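Local atomic coordinates of AB hydrolase-1 domain-containing protein (Parabacteroides distasonis, PDB entry 4Q34), a protein that is of uncharacterised function but is probably an esterase of the alpha/beta hydrolase family. Residues Asn74-Arg78 with Arg79-Val83; Phe234-Tyr237 with Thr238-Pro241; Ile271-Lys274 with Met275-Gln279. All blocks are in the same frame, centred on the assembly; numbering follows the deposited sequence.

Contact 1 (Asn74-Arg78 with Arg79-Val83)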
loop_
_atom_site.group_PDB
_atom_site.type_symbol
_atom_site.label_atom_id
_atom_site.label_comp_id
_atom_site.label_asym_id
_atom_site.label_seq_id
_atom_site.Cartn_x
_atom_site.Cartn_y
_atom_site.Cartn_z
ATOM N N ASN A 74 -5.023 14.351 -1.084
ATOM C CA ASN A 74 -4.887 15.413 -2.062
ATOM C C ASN A 74 -5.334 16.773 -1.528
ATOM O O ASN A 74 -4.646 17.801 -1.764
ATOM C CB ASN A 74 -5.679 15.097 -3.324
ATOM C CG ASN A 74 -5.056 14.001 -4.170
ATOM O OD1 ASN A 74 -4.304 13.130 -3.684
ATOM N ND2 ASN A 74 -5.385 14.024 -5.438
ATOM N N ILE A 75 -6.457 16.783 -0.822
ATOM C CA ILE A 75 -7.034 18.034 -0.348
ATOM C C ILE A 75 -6.090 18.776 0.606
ATOM O O ILE A 75 -5.880 19.980 0.473
ATOM C CB ILE A 75 -8.370 17.774 0.347
ATOM C CG1 ILE A 75 -9.396 17.311 -0.674
ATOM C CG2 ILE A 75 -8.893 19.034 1.097
ATOM C CD1 ILE A 75 -10.637 16.678 -0.071
ATOM N N PHE A 76 -5.513 18.065 1.572
ATOM C CA PHE A 76 -4.629 18.712 2.534
ATOM C C PHE A 76 -3.245 19.003 1.991
ATOM O O PHE A 76 -2.653 19.983 2.400
ATOM C CB PHE A 76 -4.636 17.986 3.885
ATOM C CG PHE A 76 -5.908 18.265 4.638
ATOM C CD1 PHE A 76 -6.062 19.482 5.302
ATOM C CD2 PHE A 76 -6.995 17.423 4.515
ATOM C CE1 PHE A 76 -7.241 19.796 5.921
ATOM C CE2 PHE A 76 -8.218 17.728 5.141
ATOM C CZ PHE A 76 -8.340 18.922 5.829
ATOM N N LEU A 77 -2.780 18.202 1.020
ATOM C CA LEU A 77 -1.542 18.523 0.319
ATOM C C LEU A 77 -1.711 19.831 -0.444
ATOM O O LEU A 77 -0.820 20.690 -0.415
ATOM C CB LEU A 77 -1.191 17.390 -0.658
ATOM C CG LEU A 77 0.119 17.571 -1.419
ATOM C CD1 LEU A 77 1.282 17.661 -0.448
ATOM C CD2 LEU A 77 0.285 16.417 -2.402
ATOM N N ARG A 78 -2.856 19.999 -1.088
ATOM C CA ARG A 78 -3.154 21.240 -1.829
ATOM C C ARG A 78 -3.198 22.460 -0.908
ATOM O O ARG A 78 -2.832 23.584 -1.306
ATOM C CB ARG A 78 -4.455 21.088 -2.620
ATOM C CG ARG A 78 -4.697 22.265 -3.532
ATOM C CD ARG A 78 -5.884 22.004 -4.450
ATOM N NE ARG A 78 -5.556 20.974 -5.435
ATOM C CZ ARG A 78 -6.075 19.752 -5.449
ATOM N NH1 ARG A 78 -7.024 19.416 -4.588
ATOM N NH2 ARG A 78 -5.673 18.896 -6.383
ATOM N N ARG A 79 -3.613 22.246 0.317
ATOM C CA ARG A 79 -3.673 23.269 1.357
ATOM C C ARG A 79 -2.355 23.492 2.096
ATOM O O ARG A 79 -2.312 24.148 3.137
ATOM C CB ARG A 79 -4.794 22.902 2.323
ATOM C CG ARG A 79 -6.158 22.933 1.658
ATOM C CD ARG A 79 -7.315 22.513 2.546
ATOM N NE ARG A 79 -8.541 22.475 1.729
ATOM C CZ ARG A 79 -9.780 22.609 2.181
ATOM N NH1 ARG A 79 -10.035 22.770 3.483
ATOM N NH2 ARG A 79 -10.778 22.568 1.298
ATOM N N ARG A 80 -1.309 22.886 1.553
ATOM C CA ARG A 80 0.085 23.073 1.945
ATOM C C ARG A 80 0.512 22.376 3.219
ATOM O O ARG A 80 1.446 22.819 3.864
ATOM C CB ARG A 80 0.463 24.553 1.979
ATOM C CG ARG A 80 0.302 25.247 0.638
ATOM C CD ARG A 80 1.163 26.518 0.546
ATOM N NE ARG A 80 1.584 26.982 1.877
ATOM C CZ ARG A 80 0.924 27.838 2.660
ATOM N NH1 ARG A 80 -0.207 28.414 2.266
ATOM N NH2 ARG A 80 1.421 28.137 3.846
ATOM N N PHE A 81 -0.196 21.309 3.597
ATOM C CA PHE A 81 0.262 20.451 4.676
ATOM C C PHE A 81 1.102 19.297 4.103
ATOM O O PHE A 81 0.740 18.694 3.075
ATOM C CB PHE A 81 -0.892 19.832 5.458
ATOM C CG PHE A 81 -1.713 20.807 6.256
ATOM C CD1 PHE A 81 -2.769 21.480 5.649
ATOM C CD2 PHE A 81 -1.462 21.031 7.609
ATOM C CE1 PHE A 81 -3.551 22.353 6.375
ATOM C CE2 PHE A 81 -2.266 21.883 8.347
ATOM C CZ PHE A 81 -3.318 22.542 7.713
ATOM N N CYS A 82 2.181 18.951 4.820
ATOM C CA CYS A 82 2.817 17.642 4.654
ATOM C C CYS A 82 1.839 16.595 5.098
ATOM O O CYS A 82 1.253 16.728 6.181
ATOM C CB CYS A 82 4.108 17.485 5.461
ATOM S SG CYS A 82 5.347 18.703 5.036
ATOM N N VAL A 83 1.664 15.569 4.280
ATOM C CA VAL A 83 0.711 14.539 4.577
ATOM C C VAL A 83 1.434 13.178 4.615
ATOM O O VAL A 83 2.107 12.815 3.650
ATOM C CB VAL A 83 -0.426 14.492 3.539
ATOM C CG1 VAL A 83 -1.264 13.266 3.711
ATOM C CG2 VAL A 83 -1.282 15.761 3.584
HETATM O O HOH W 1 -8.124 21.668 -1.205
#

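Contact 2 (Phe234-Tyr237 with Thr238-Pro241)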
loop_
_atom_site.group_PDB
_atom_site.type_symbol
_atom_site.label_atom_id
_atom_site.label_comp_id
_atom_site.label_asym_id
_atom_site.label_seq_id
_atom_site.Cartn_x
_atom_site.Cartn_y
_atom_site.Cartn_z
ATOM N N PHE A 234 -5.256 9.603 32.676
ATOM C CA PHE A 234 -6.431 10.358 32.197
ATOM C C PHE A 234 -6.068 11.814 31.969
ATOM O O PHE A 234 -6.463 12.384 30.949
ATOM C CB PHE A 234 -7.580 10.230 33.182
ATOM C CG PHE A 234 -8.854 10.915 32.724
ATOM C CD1 PHE A 234 -9.557 10.413 31.630
ATOM C CD2 PHE A 234 -9.338 12.044 33.388
ATOM C CE1 PHE A 234 -10.732 10.999 31.214
ATOM C CE2 PHE A 234 -10.532 12.656 32.958
ATOM C CZ PHE A 234 -11.210 12.122 31.882
HETATM N N MSE A 235 -5.273 12.394 32.877
HETATM C CA MSE A 235 -4.878 13.811 32.743
HETATM C C MSE A 235 -4.062 14.079 31.506
HETATM O O MSE A 235 -3.994 15.229 31.044
HETATM C CB MSE A 235 -4.098 14.335 33.962
HETATM C CG MSE A 235 -4.930 14.319 35.231
HETATM SE SE MSE A 235 -6.472 15.584 35.184
HETATM C CE MSE A 235 -5.425 17.203 34.720
ATOM N N GLU A 236 -3.407 13.058 30.944
ATOM C CA GLU A 236 -2.646 13.279 29.708
ATOM C C GLU A 236 -3.529 13.737 28.558
ATOM O O GLU A 236 -3.068 14.499 27.716
ATOM C CB GLU A 236 -1.783 12.061 29.282
ATOM C CG GLU A 236 -0.945 11.394 30.369
ATOM C CD GLU A 236 0.285 12.156 30.814
ATOM O OE1 GLU A 236 0.532 13.269 30.283
ATOM O OE2 GLU A 236 1.000 11.616 31.713
ATOM N N TYR A 237 -4.833 13.385 28.559
ATOM C CA TYR A 237 -5.725 13.749 27.477
ATOM C C TYR A 237 -6.231 15.206 27.578
ATOM O O TYR A 237 -7.002 15.638 26.737
ATOM C CB TYR A 237 -6.905 12.761 27.400
ATOM C CG TYR A 237 -6.365 11.360 27.148
ATOM C CD1 TYR A 237 -5.992 10.977 25.883
ATOM C CD2 TYR A 237 -6.228 10.441 28.172
ATOM C CE1 TYR A 237 -5.415 9.726 25.637
ATOM C CE2 TYR A 237 -5.688 9.196 27.937
ATOM C CZ TYR A 237 -5.280 8.839 26.674
ATOM O OH TYR A 237 -4.768 7.561 26.452
ATOM N N THR A 238 -5.805 15.919 28.636
ATOM C CA THR A 238 -6.110 17.322 28.806
ATOM C C THR A 238 -5.065 18.193 28.159
ATOM O O THR A 238 -5.228 19.406 28.177
ATOM C CB THR A 238 -6.222 17.776 30.290
ATOM O OG1 THR A 238 -4.927 17.746 30.934
ATOM C CG2 THR A 238 -7.250 16.941 31.073
ATOM N N LYS A 239 -3.973 17.600 27.686
ATOM C CA LYS A 239 -2.763 18.366 27.381
ATOM C C LYS A 239 -2.633 18.809 25.917
ATOM O O LYS A 239 -1.758 19.602 25.613
ATOM C CB LYS A 239 -1.539 17.543 27.801
ATOM C CG LYS A 239 -1.433 17.425 29.335
ATOM C CD LYS A 239 -0.261 16.558 29.742
ATOM C CE LYS A 239 -0.299 16.270 31.235
ATOM N NZ LYS A 239 0.900 15.498 31.646
ATOM N N VAL A 240 -3.493 18.310 25.032
ATOM C CA VAL A 240 -3.503 18.720 23.618
ATOM C C VAL A 240 -4.936 18.922 23.188
ATOM O O VAL A 240 -5.867 18.274 23.715
ATOM C CB VAL A 240 -2.863 17.672 22.687
ATOM C CG1 VAL A 240 -1.436 17.407 23.106
ATOM C CG2 VAL A 240 -3.666 16.376 22.686
ATOM N N PRO A 241 -5.143 19.804 22.218
ATOM C CA PRO A 241 -6.501 19.909 21.695
ATOM C C PRO A 241 -6.967 18.668 20.960
ATOM O O PRO A 241 -6.213 18.051 20.197
ATOM C CB PRO A 241 -6.445 21.087 20.697
ATOM C CG PRO A 241 -5.056 21.524 20.648
ATOM C CD PRO A 241 -4.180 20.703 21.555
HETATM O O HOH W 2 -0.324 13.443 34.116
HETATM O O HOH W 3 -7.535 18.171 25.804
#

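Contact 3 (Ile271-Lys274 with Met275-Gln279)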
loop_
_atom_site.group_PDB
_atom_site.type_symbol
_atom_site.label_atom_id
_atom_site.label_comp_id
_atom_site.label_asym_id
_atom_site.label_seq_id
_atom_site.Cartn_x
_atom_site.Cartn_y
_atom_site.Cartn_z
ATOM N N ILE A 271 -19.610 12.847 27.007
ATOM C CA ILE A 271 -19.360 12.706 28.435
ATOM C C ILE A 271 -17.861 12.790 28.713
ATOM O O ILE A 271 -17.432 13.540 29.591
ATOM C CB ILE A 271 -19.931 11.394 28.973
ATOM C CG1 ILE A 271 -21.474 11.463 28.900
ATOM C CG2 ILE A 271 -19.435 11.139 30.389
ATOM C CD1 ILE A 271 -22.171 10.115 29.111
ATOM N N TRP A 272 -17.094 12.050 27.923
ATOM C CA TRP A 272 -15.619 12.055 27.987
ATOM C C TRP A 272 -15.031 13.462 27.822
ATOM O O TRP A 272 -14.217 13.893 28.641
ATOM C CB TRP A 272 -15.075 11.143 26.889
ATOM C CG TRP A 272 -13.602 10.831 26.935
ATOM C CD1 TRP A 272 -12.969 10.074 27.873
ATOM C CD2 TRP A 272 -12.618 11.159 25.958
ATOM N NE1 TRP A 272 -11.629 9.936 27.547
ATOM C CE2 TRP A 272 -11.395 10.592 26.377
ATOM C CE3 TRP A 272 -12.643 11.888 24.759
ATOM C CZ2 TRP A 272 -10.239 10.738 25.665
ATOM C CZ3 TRP A 272 -11.474 12.044 24.055
ATOM C CH2 TRP A 272 -10.290 11.466 24.502
ATOM N N ALA A 273 -15.534 14.199 26.826
ATOM C CA ALA A 273 -15.079 15.570 26.572
ATOM C C ALA A 273 -15.378 16.455 27.782
ATOM O O ALA A 273 -14.539 17.227 28.219
ATOM C CB ALA A 273 -15.748 16.150 25.326
ATOM N N LYS A 274 -16.587 16.348 28.314
ATOM C CA LYS A 274 -16.983 17.142 29.472
ATOM C C LYS A 274 -16.033 16.878 30.663
ATOM O O LYS A 274 -15.530 17.809 31.307
ATOM C CB LYS A 274 -18.455 16.876 29.809
ATOM C CG LYS A 274 -18.944 17.516 31.104
ATOM C CD LYS A 274 -18.722 19.003 31.116
ATOM C CE LYS A 274 -19.580 19.650 32.201
ATOM N NZ LYS A 274 -19.126 21.048 32.420
HETATM N N MSE A 275 -15.758 15.600 30.929
HETATM C CA MSE A 275 -14.926 15.237 32.039
HETATM C C MSE A 275 -13.530 15.750 31.860
HETATM O O MSE A 275 -12.941 16.243 32.808
HETATM C CB MSE A 275 -14.925 13.718 32.206
HETATM C CG MSE A 275 -16.273 13.335 32.793
HETATM SE SE MSE A 275 -16.327 11.383 32.986
HETATM C CE MSE A 275 -14.665 11.249 34.050
ATOM N N LEU A 276 -12.996 15.666 30.649
ATOM C CA LEU A 276 -11.646 16.228 30.400
ATOM C C LEU A 276 -11.626 17.754 30.466
ATOM O O LEU A 276 -10.712 18.364 31.033
ATOM C CB LEU A 276 -11.092 15.739 29.075
ATOM C CG LEU A 276 -10.631 14.277 29.072
ATOM C CD1 LEU A 276 -10.447 13.740 27.651
ATOM C CD2 LEU A 276 -9.355 14.118 29.889
ATOM N N ASN A 277 -12.650 18.373 29.905
ATOM C CA ASN A 277 -12.688 19.845 29.917
ATOM C C ASN A 277 -12.806 20.374 31.360
ATOM O O ASN A 277 -12.205 21.412 31.716
ATOM C CB ASN A 277 -13.824 20.369 29.045
ATOM C CG ASN A 277 -13.576 20.136 27.544
ATOM O OD1 ASN A 277 -12.440 20.003 27.106
ATOM N ND2 ASN A 277 -14.637 20.108 26.764
ATOM N N ASP A 278 -13.515 19.627 32.228
ATOM C CA ASP A 278 -13.614 19.998 33.630
ATOM C C ASP A 278 -12.271 19.908 34.380
ATOM O O ASP A 278 -12.126 20.473 35.497
ATOM C CB ASP A 278 -14.641 19.124 34.349
ATOM C CG ASP A 278 -16.066 19.483 34.016
ATOM O OD1 ASP A 278 -16.316 20.574 33.446
ATOM O OD2 ASP A 278 -16.956 18.673 34.339
ATOM N N GLN A 279 -11.316 19.181 33.805
ATOM C CA GLN A 279 -9.971 19.015 34.350
ATOM C C GLN A 279 -8.950 19.869 33.588
ATOM O O GLN A 279 -7.720 19.658 33.720
ATOM C CB GLN A 279 -9.538 17.546 34.266
ATOM C CG GLN A 279 -10.252 16.617 35.222
ATOM C CD GLN A 279 -10.281 17.129 36.655
ATOM O OE1 GLN A 279 -9.253 17.255 37.312
ATOM N NE2 GLN A 279 -11.475 17.411 37.142
#

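Contact 1 (Asn74-Arg78 with Arg79-Val83)
Phe76 and Phe81 run alongside each other and point the same way, yet their rings do not lie flat together. The planes are inclined at 69°, with the edge of Phe76 turned toward the face of Phe81, an offset edge-to-face pair whose ring centroids are 5.8 Å apart. Closest are the two CD1 atoms, that of Phe76 lying 3.9 Å from that of Phe81. In Phe76 the ring carbon CG stands anti to the carbonyl carbon (chi1 -75°), and Phe81 makes the same choice (chi1 -67°), which sends both rings to one side of the turn. Val83 CG2 reaches the root of the first ring, 4.0 Å from Phe76 CB.

Arg79 lies beside Ile75, its chain extended from CG to NE, and Ile75 CG2 sits over one face of the guanidinium, 3.5 Å from Arg79 NE. A water in the guanidinium plane accepts from Arg79 NE and donates to Ile75 O. The charged end reaches helix 306-319, pairing with Asp311 and bonding to Ser314.

The backbone beneath is a Schellman motif that ends helix 72-78, with Arg80, at positive phi, as its C-prime residue. Phe81 N bonds to Phe76 O at 3.0 Å, while Arg80 N approaches Leu77 O at 3.0 Å from above the carbonyl plane. Carbonyls at the helix end thus receive donors from the chain that follows, apolar rings fill the buried side against helix 306-319 and strand 49-52, and the extended Arg79 chain carries its charge across to Asp311 of helix 306-319.

Contact 2 (Phe234-Tyr237 with Thr238-Pro241)
Thr238 grips the carbonyl oxygen of Met235, a selenomethionine, with two donors. The hydroxyl OG1 donates to Met235 O at 2.7 Å and lies in the carbonyl plane, whereas the amide, Thr238 N, comes to the same Met235 O from above that plane at 3.1 Å. A chi1 of 69° places the hydroxyl between the backbone N and the carbonyl carbon, where it can fold back on the preceding turn. The methyl CE of Met235 approaches Thr238 OG1 at 3.9 Å as the two side chains cross.

On the exposed flank, Glu236 and Lys239 lie side by side in a salt bridge, Lys239 NZ standing 2.6 Å from Glu236 OE1 and meeting it from above the carboxylate plane. The lysine is extended beyond CG; the glutamate bends at chi2 (-74°) to bring its carboxylate round. Were Glu236 replaced by an alanine, the Lys239 ammonium would probably lose its carboxylate mate and its long chain would be freer to swing.

Beneath the pair, Lys239 N donates to Glu236 O at 3.2 Å, so the two residues are also joined through the backbone. Farther along, a water donates to both Tyr237 O and Val240 O, bridging the turn to the outgoing chain. The hydroxyl of Tyr237 bonds to Trp183 O, outside the turn. Tyr237, Thr238 and Lys239 each bond by the amide to the carbonyl three residues back, a run of overlapping turns that carries the chain from helix 231-234 toward strand 242-246, one of the parallel strands of the alpha/beta hydrolase sheet.

Contact 3 (Ile271-Lys274 with Met275-Gln279)
Lys274, Met275 and Leu276 give up the most surface here, and they use it in three different ways. Lys274 bends at chi2 (56°) and crosses Asp278 to form a salt bridge, its NZ lying 3.0 Å from Asp278 OD1 on the syn lone pair. The pair is one helical turn apart on the exposed side.

Met275, a selenomethionine, lies beside Ile271 and points the same way; its selenium SE stands 4.1 Å from Ile271 CG2. Its CG, anti to the carbonyl carbon, also packs on Ile271 O at 3.4 Å.

Leu276 faces inward. Its CD1 sits over the centre of the six-membered ring of Trp272, 3.6 Å from the centroid and 14° off the ring normal, a CH-pi contact. The indole is pinned further by NE1, which bonds to Pro205 O, and by the rings of Trp183 and Phe206.

Amides of Met275 to Asp278 each bond to the carbonyl four residues back, as from Leu276 N to Trp272 O at 2.9 Å. The regular helix therefore sorts its chemistry by side: an ion pair on the exposed side, a selenium-to-methyl contact at the flank, and a buried leucine whose methyl seats on an indole already held by its own N-H.

In the fold
From the N terminus, contact 1 comes first, closing the turn that ends helix 72-78 and leads into strand 83-87; that helix is the crossover from strand 49-52 to its parallel neighbour. Contact 2 follows, between helix 231-234 and strand 242-246, and contact 3 lies near the end of helix 257-277, which joins strands 242-246 and 283-287. The three lie in series, none nesting or crossing. Contact 1 stands apart, its centre about 27 Å from that of contact 2 and about 31 Å from that of contact 3. Contacts 2 and 3 touch: Leu276 packs against Phe234, Tyr237 and Thr238, joining the turn before strand 242-246 to the helix after it.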